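Local coordinates for protein argonaute (Methanocaldococcus jannaschii, PDB 5G5S) that uses short single-stranded DNA guides to bind complementary target DNA and slice it, and may thereby defend against invading genetic elements, at residues Ile456-Asn460 / Gln481-Leu486; Tyr688-Phe692 / Phe711-Ile715. All coordinates share one frame. Numbering follows the deposited sequence.

Contact 1: residues Ile456-Asn460 / Gln481-Leu486; sequences IISQN and QIMGKL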
ATOM      1  N   ILE A 456      21.736  -8.753  11.857  1.00 87.40           N
ATOM      2  CA  ILE A 456      21.976  -7.364  12.264  1.00 85.71           C
ATOM      3  C   ILE A 456      20.781  -6.500  11.854  1.00 85.50           C
ATOM      4  O   ILE A 456      20.579  -6.258  10.663  1.00 84.63           O
ATOM      5  CB  ILE A 456      23.322  -6.757  11.724  1.00 90.41           C
ATOM      6  CG1 ILE A 456      24.501  -7.774  11.578  1.00 95.73           C
ATOM      7  CG2 ILE A 456      23.717  -5.465  12.443  1.00 89.55           C
ATOM      8  CD1 ILE A 456      25.104  -8.400  12.842  1.00108.41           C
ATOM      9  N   ILE A 457      19.989  -6.042  12.836  1.00 79.73           N
ATOM     10  CA  ILE A 457      18.851  -5.136  12.595  1.00 75.07           C
ATOM     11  C   ILE A 457      19.495  -3.756  12.386  1.00 79.33           C
ATOM     12  O   ILE A 457      20.478  -3.442  13.058  1.00 81.04           O
ATOM     13  CB  ILE A 457      17.816  -5.167  13.756  1.00 75.89           C
ATOM     14  CG1 ILE A 457      17.180  -6.566  13.872  1.00 76.37           C
ATOM     15  CG2 ILE A 457      16.733  -4.068  13.589  1.00 72.66           C
ATOM     16  CD1 ILE A 457      16.583  -6.899  15.220  1.00 85.74           C
ATOM     17  N   SER A 458      19.010  -2.976  11.416  1.00 73.73           N
ATOM     18  CA  SER A 458      19.640  -1.695  11.114  1.00 72.99           C
ATOM     19  C   SER A 458      18.691  -0.588  10.731  1.00 74.61           C
ATOM     20  O   SER A 458      17.583  -0.849  10.256  1.00 72.37           O
ATOM     21  CB  SER A 458      20.677  -1.871  10.009  1.00 77.36           C
ATOM     22  OG  SER A 458      20.141  -2.577   8.902  1.00 82.96           O
ATOM     23  N   GLN A 459      19.156   0.657  10.897  1.00 71.40           N
ATOM     24  CA  GLN A 459      18.418   1.845  10.496  1.00 70.10           C
ATOM     25  C   GLN A 459      19.368   2.868   9.884  1.00 75.26           C
ATOM     26  O   GLN A 459      20.437   3.144  10.440  1.00 75.45           O
ATOM     27  CB  GLN A 459      17.593   2.443  11.656  1.00 70.47           C
ATOM     28  CG  GLN A 459      16.637   3.591  11.246  1.00 69.58           C
ATOM     29  CD  GLN A 459      15.691   3.259  10.113  1.00 75.21           C
ATOM     30  OE1 GLN A 459      15.679   3.909   9.064  1.00 67.36           O
ATOM     31  NE2 GLN A 459      14.874   2.244  10.293  1.00 70.40           N
ATOM     32  N   ASN A 460      18.974   3.403   8.718  1.00 71.81           N
ATOM     33  CA  ASN A 460      19.730   4.418   7.997  1.00 73.59           C
ATOM     34  C   ASN A 460      19.121   5.788   8.223  1.00 77.96           C
ATOM     35  O   ASN A 460      17.911   5.906   8.422  1.00 74.54           O
ATOM     36  CB  ASN A 460      19.860   4.083   6.503  1.00 75.28           C
ATOM     37  CG  ASN A 460      18.561   3.852   5.754  1.00 86.72           C
ATOM     38  OD1 ASN A 460      17.573   3.329   6.277  1.00 72.47           O
ATOM     39  ND2 ASN A 460      18.567   4.174   4.474  1.00 81.33           N
ATOM     40  N   GLN A 481      11.603   4.741  15.392  1.00 65.53           N
ATOM     41  CA  GLN A 481      11.801   3.731  14.362  1.00 65.01           C
ATOM     42  C   GLN A 481      12.674   2.569  14.816  1.00 69.19           C
ATOM     43  O   GLN A 481      12.349   1.430  14.488  1.00 68.46           O
ATOM     44  CB  GLN A 481      12.265   4.355  13.038  1.00 66.50           C
ATOM     45  CG  GLN A 481      12.049   3.406  11.865  1.00 73.62           C
ATOM     46  CD  GLN A 481      11.788   4.085  10.558  1.00 75.65           C
ATOM     47  OE1 GLN A 481      11.114   5.111  10.475  1.00 66.04           O
ATOM     48  NE2 GLN A 481      12.255   3.462   9.494  1.00 66.77           N
ATOM     49  N   ILE A 482      13.732   2.845  15.619  1.00 66.34           N
ATOM     50  CA  ILE A 482      14.626   1.831  16.192  1.00 66.54           C
ATOM     51  C   ILE A 482      13.831   0.896  17.119  1.00 70.65           C
ATOM     52  O   ILE A 482      13.975  -0.327  17.015  1.00 71.36           O
ATOM     53  CB  ILE A 482      15.864   2.483  16.878  1.00 71.46           C
ATOM     54  CG1 ILE A 482      16.852   3.031  15.821  1.00 71.58           C
ATOM     55  CG2 ILE A 482      16.558   1.515  17.853  1.00 74.19           C
ATOM     56  CD1 ILE A 482      18.112   3.854  16.375  1.00 74.67           C
ATOM     57  N   MET A 483      12.968   1.473  17.992  1.00 66.42           N
ATOM     58  CA  MET A 483      12.080   0.730  18.909  1.00 66.25           C
ATOM     59  C   MET A 483      11.172  -0.230  18.141  1.00 68.57           C
ATOM     60  O   MET A 483      11.037  -1.386  18.540  1.00 69.10           O
ATOM     61  CB  MET A 483      11.221   1.686  19.774  1.00 68.75           C
ATOM     62  CG  MET A 483      12.017   2.580  20.721  1.00 73.58           C
ATOM     63  SD  MET A 483      13.021   1.736  21.962  1.00 80.48           S
ATOM     64  CE  MET A 483      14.632   1.871  21.215  1.00 76.85           C
ATOM     65  N   GLY A 484      10.578   0.260  17.045  1.00 63.05           N
ATOM     66  CA  GLY A 484       9.699  -0.511  16.169  1.00 60.40           C
ATOM     67  C   GLY A 484      10.419  -1.677  15.523  1.00 62.22           C
ATOM     68  O   GLY A 484       9.904  -2.790  15.500  1.00 62.44           O
ATOM     69  N   LYS A 485      11.631  -1.430  15.024  1.00 58.56           N
ATOM     70  CA  LYS A 485      12.496  -2.426  14.401  1.00 59.12           C
ATOM     71  C   LYS A 485      12.967  -3.452  15.409  1.00 64.37           C
ATOM     72  O   LYS A 485      13.282  -4.572  15.024  1.00 65.10           O
ATOM     73  CB  LYS A 485      13.671  -1.758  13.658  1.00 62.81           C
ATOM     74  CG  LYS A 485      13.188  -0.938  12.448  1.00 72.50           C
ATOM     75  CD  LYS A 485      14.267  -0.696  11.415  1.00 72.30           C
ATOM     76  CE  LYS A 485      14.319  -1.762  10.365  1.00 72.64           C
ATOM     77  NZ  LYS A 485      15.051  -1.299   9.159  1.00 85.67           N
ATOM     78  N   LEU A 486      12.955  -3.100  16.705  1.00 62.49           N
ATOM     79  CA  LEU A 486      13.325  -4.041  17.765  1.00 64.91           C
ATOM     80  C   LEU A 486      12.106  -4.683  18.453  1.00 68.55           C
ATOM     81  O   LEU A 486      12.253  -5.332  19.492  1.00 70.54           O
ATOM     82  CB  LEU A 486      14.311  -3.419  18.775  1.00 66.97           C
ATOM     83  CG  LEU A 486      15.713  -3.097  18.244  1.00 72.10           C
ATOM     84  CD1 LEU A 486      16.397  -2.080  19.123  1.00 74.03           C
ATOM     85  CD2 LEU A 486      16.573  -4.356  18.096  1.00 74.46           C
TER
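Within the Mid domain, which holds the 5'-phosphorylated end of the guide DNA, the edge strand 456-460 of a parallel sheet is covered by the last turn of helix 473-485, residues 481-485. These short segments run nearly antiparallel, at 156°, with their axes 9.0 Å apart at closest approach. I457 and Q459, two apart and therefore on the same face of the strand, both aim their CA-to-CB bonds at the helix; S458 between them points away, so what it offers is its backbone carbonyl.

K485 (m, t, p, t) exploits this. CB of K485 packs 3.8 Å from CG2 of I457, and the bend at chi3 carries the chain away from I457 toward Q459 and O of S458, to which NZ of K485 donates a 2.8 Å hydrogen bond. A lysine suits the place, being apolar along its length and charged at its tip, where NZ also forms a salt bridge with the C-terminal carboxylate of I715. I457 (m, t) extends CD1 to 3.8 Å from CD2 of L486, the first residue past the helix; both branched side chains close the apolar end. Q459 (t, p) and Q481 (t, t) turn into one polar pocket, where long, uncharged amides suit guide binding: Q459 belongs to the guide-phosphate site and Q481 also contacts guide DNA, its OE1 hydrogen-bonded to N of L673. CB of Q459 rests 4.3 Å from CG1 of I482.

Strand 428-434 pairs with 456-460 in the sheet, I482 and L486 reach F398 on strand 397-407, and helix 442-452 packs against S458 on the other face.

Contact 2: residues Tyr688-Phe692 / Phe711-Ile715; sequences YADKF and FLYFI
One turn of helix, 688-692, closed by F692 N to Y688 O at 3.0 Å, packs against the C-terminal tail 711-715 in the PIWI domain, whose core has the RNase H fold. The tail has no regular secondary structure: L712 (phi/psi -92/53) centres an inverse gamma turn, and a type I beta turn runs from L712 to I715. CA atoms pair Y688 with L712 at 8.2 Å, K691 with I715 at 7.0 Å and F692 with F714 at 6.7 Å.

No hydrogen bond joins the segments; large apolar groups fill the gap. Y688 (chi1 m) lays one ring face under CD1 of L712 (m, t), a CH-pi contact 4.0 Å from the ring centroid, while its OH is hydrogen-bonded to OG of S671, a guide-contacting residue. CG2 of I715 (p, t) lies 3.8 Å from CE1 of Y688 and 4.2 Å from CD of K691, whose long methylene chain suits this half-open border. D690 is out of reach of the tail; this helix carries it close to D506, both probably catalytic, as in related Argonautes.

F692 (t) and F714 (p) form an edge-to-face pair, planes at 73° and centroids 5.2 Å apart, with CD1 of F692 3.6 Å from CE2 of F714.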
ATOM      1  N   TYR A 688       1.683  -2.399   7.226  1.00 51.45           N
ATOM      2  CA  TYR A 688       2.811  -3.258   7.557  1.00 52.19           C
ATOM      3  C   TYR A 688       2.743  -4.633   6.894  1.00 55.73           C
ATOM      4  O   TYR A 688       3.793  -5.189   6.580  1.00 57.32           O
ATOM      5  CB  TYR A 688       3.060  -3.319   9.076  1.00 53.35           C
ATOM      6  CG  TYR A 688       3.619  -2.028   9.644  1.00 55.22           C
ATOM      7  CD1 TYR A 688       4.787  -1.464   9.129  1.00 58.10           C
ATOM      8  CD2 TYR A 688       3.032  -1.419  10.749  1.00 55.29           C
ATOM      9  CE1 TYR A 688       5.325  -0.294   9.669  1.00 57.51           C
ATOM     10  CE2 TYR A 688       3.563  -0.253  11.299  1.00 56.85           C
ATOM     11  CZ  TYR A 688       4.704   0.312  10.747  1.00 63.31           C
ATOM     12  OH  TYR A 688       5.212   1.473  11.271  1.00 61.97           O
ATOM     13  N   ALA A 689       1.524  -5.161   6.641  1.00 50.54           N
ATOM     14  CA  ALA A 689       1.334  -6.416   5.905  1.00 50.92           C
ATOM     15  C   ALA A 689       1.881  -6.223   4.465  1.00 58.57           C
ATOM     16  O   ALA A 689       2.592  -7.093   3.950  1.00 59.44           O
ATOM     17  CB  ALA A 689      -0.140  -6.792   5.849  1.00 50.16           C
ATOM     18  N   ASP A 690       1.570  -5.063   3.846  1.00 55.03           N
ATOM     19  CA  ASP A 690       2.035  -4.721   2.506  1.00 56.22           C
ATOM     20  C   ASP A 690       3.561  -4.561   2.461  1.00 60.24           C
ATOM     21  O   ASP A 690       4.191  -5.059   1.532  1.00 60.64           O
ATOM     22  CB  ASP A 690       1.320  -3.476   1.964  1.00 57.94           C
ATOM     23  CG  ASP A 690       1.768  -3.107   0.559  1.00 83.62           C
ATOM     24  OD1 ASP A 690       1.549  -3.924  -0.372  1.00 90.01           O
ATOM     25  OD2 ASP A 690       2.396  -2.039   0.397  1.00 90.56           O
ATOM     26  N   LYS A 691       4.148  -3.912   3.487  1.00 57.00           N
ATOM     27  CA  LYS A 691       5.593  -3.713   3.623  1.00 58.90           C
ATOM     28  C   LYS A 691       6.357  -5.041   3.803  1.00 62.90           C
ATOM     29  O   LYS A 691       7.505  -5.150   3.359  1.00 64.63           O
ATOM     30  CB  LYS A 691       5.895  -2.747   4.783  1.00 62.35           C
ATOM     31  CG  LYS A 691       5.870  -1.264   4.389  1.00 70.48           C
ATOM     32  CD  LYS A 691       6.259  -0.394   5.580  1.00 88.86           C
ATOM     33  CE  LYS A 691       6.850   0.950   5.190  1.00102.49           C
ATOM     34  NZ  LYS A 691       6.924   1.898   6.348  1.00 94.53           N
ATOM     35  N   PHE A 692       5.732  -6.041   4.453  1.00 58.24           N
ATOM     36  CA  PHE A 692       6.354  -7.345   4.654  1.00 59.52           C
ATOM     37  C   PHE A 692       6.358  -8.137   3.353  1.00 63.68           C
ATOM     38  O   PHE A 692       7.372  -8.751   3.018  1.00 64.86           O
ATOM     39  CB  PHE A 692       5.708  -8.134   5.809  1.00 60.99           C
ATOM     40  CG  PHE A 692       6.299  -9.521   5.989  1.00 65.13           C
ATOM     41  CD1 PHE A 692       7.487  -9.704   6.686  1.00 69.40           C
ATOM     42  CD2 PHE A 692       5.703 -10.632   5.401  1.00 68.57           C
ATOM     43  CE1 PHE A 692       8.045 -10.975   6.824  1.00 72.12           C
ATOM     44  CE2 PHE A 692       6.259 -11.905   5.548  1.00 73.05           C
ATOM     45  CZ  PHE A 692       7.423 -12.067   6.262  1.00 72.41           C
ATOM     46  N   PHE A 711       8.809  -7.849  15.563  1.00 59.17           N
ATOM     47  CA  PHE A 711       9.931  -6.992  15.142  1.00 59.30           C
ATOM     48  C   PHE A 711       9.671  -6.532  13.693  1.00 61.33           C
ATOM     49  O   PHE A 711       9.520  -7.376  12.810  1.00 59.73           O
ATOM     50  CB  PHE A 711      11.276  -7.754  15.182  1.00 63.63           C
ATOM     51  CG  PHE A 711      11.926  -7.999  16.523  1.00 67.44           C
ATOM     52  CD1 PHE A 711      11.275  -8.734  17.509  1.00 70.36           C
ATOM     53  CD2 PHE A 711      13.225  -7.575  16.768  1.00 71.86           C
ATOM     54  CE1 PHE A 711      11.887  -8.979  18.741  1.00 73.96           C
ATOM     55  CE2 PHE A 711      13.839  -7.823  18.000  1.00 77.39           C
ATOM     56  CZ  PHE A 711      13.169  -8.532  18.973  1.00 75.86           C
ATOM     57  N   LEU A 712       9.642  -5.202  13.457  1.00 57.41           N
ATOM     58  CA  LEU A 712       9.459  -4.609  12.137  1.00 56.70           C
ATOM     59  C   LEU A 712      10.847  -4.376  11.535  1.00 63.27           C
ATOM     60  O   LEU A 712      11.175  -3.253  11.108  1.00 63.07           O
ATOM     61  CB  LEU A 712       8.660  -3.281  12.227  1.00 55.35           C
ATOM     62  CG  LEU A 712       7.212  -3.339  12.743  1.00 58.49           C
ATOM     63  CD1 LEU A 712       6.714  -1.941  13.109  1.00 58.26           C
ATOM     64  CD2 LEU A 712       6.271  -3.983  11.722  1.00 58.00           C
ATOM     65  N   TYR A 713      11.671  -5.450  11.509  1.00 60.61           N
ATOM     66  CA  TYR A 713      13.051  -5.420  11.016  1.00 62.64           C
ATOM     67  C   TYR A 713      13.191  -5.092   9.528  1.00 67.41           C
ATOM     68  O   TYR A 713      14.275  -4.737   9.079  1.00 69.79           O
ATOM     69  CB  TYR A 713      13.767  -6.744  11.336  1.00 65.37           C
ATOM     70  CG  TYR A 713      13.210  -7.972  10.640  1.00 64.60           C
ATOM     71  CD1 TYR A 713      13.476  -8.217   9.295  1.00 66.27           C
ATOM     72  CD2 TYR A 713      12.504  -8.938  11.348  1.00 64.15           C
ATOM     73  CE1 TYR A 713      12.956  -9.334   8.648  1.00 65.99           C
ATOM     74  CE2 TYR A 713      12.016 -10.082  10.720  1.00 64.05           C
ATOM     75  CZ  TYR A 713      12.259 -10.283   9.374  1.00 69.40           C
ATOM     76  OH  TYR A 713      11.817 -11.426   8.760  1.00 70.79           O
ATOM     77  N   PHE A 714      12.112  -5.274   8.766  1.00 61.99           N
ATOM     78  CA  PHE A 714      12.068  -5.076   7.317  1.00 61.78           C
ATOM     79  C   PHE A 714      11.658  -3.644   6.880  1.00 65.91           C
ATOM     80  O   PHE A 714      11.654  -3.363   5.679  1.00 67.03           O
ATOM     81  CB  PHE A 714      11.136  -6.136   6.693  1.00 61.81           C
ATOM     82  CG  PHE A 714       9.803  -6.239   7.403  1.00 60.46           C
ATOM     83  CD1 PHE A 714       8.761  -5.368   7.092  1.00 60.41           C
ATOM     84  CD2 PHE A 714       9.596  -7.190   8.403  1.00 61.55           C
ATOM     85  CE1 PHE A 714       7.544  -5.436   7.776  1.00 59.27           C
ATOM     86  CE2 PHE A 714       8.386  -7.248   9.095  1.00 61.81           C
ATOM     87  CZ  PHE A 714       7.361  -6.384   8.764  1.00 58.63           C
ATOM     88  N   ILE A 715      11.345  -2.741   7.834  1.00 61.58           N
ATOM     89  CA  ILE A 715      10.886  -1.381   7.500  1.00 64.19           C
ATOM     90  C   ILE A 715      11.988  -0.407   7.034  1.00 94.13           C
ATOM     91  O   ILE A 715      11.752   0.313   6.039  1.00102.09           O
ATOM     92  CB  ILE A 715       9.824  -0.767   8.479  1.00 64.23           C
ATOM     93  CG1 ILE A 715      10.464  -0.234   9.802  1.00 65.55           C
ATOM     94  CG2 ILE A 715       8.684  -1.758   8.723  1.00 61.22           C
ATOM     95  CD1 ILE A 715       9.570   0.590  10.786  1.00 63.07           C
ATOM     96  OXT ILE A 715      13.095  -0.411   7.608  1.00114.66           O
TER

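How the contacts relate
Contact 1 closes before contact 2 opens along the chain, yet their centres are about 11 Å apart. Contact 1 belongs to the Mid domain and its four-stranded parallel sheet; contact 2 joins helix 684-697 of the PIWI domain to the extreme C-terminus. That tail spans the boundary between them: NZ of K485 lies 2.6 Å from OXT of I715, and O of G484 lies 3.2 Å from N of L712, so the tail meets the end of helix 473-485 through both its carboxylate and its backbone. Q459 binds the guide's 5' end and a metal, Q481 contacts the guide, and metal binding by Q481, K485 and I715 is probable, so the Mid-PIWI junction probably forms one site for the guide's 5' end.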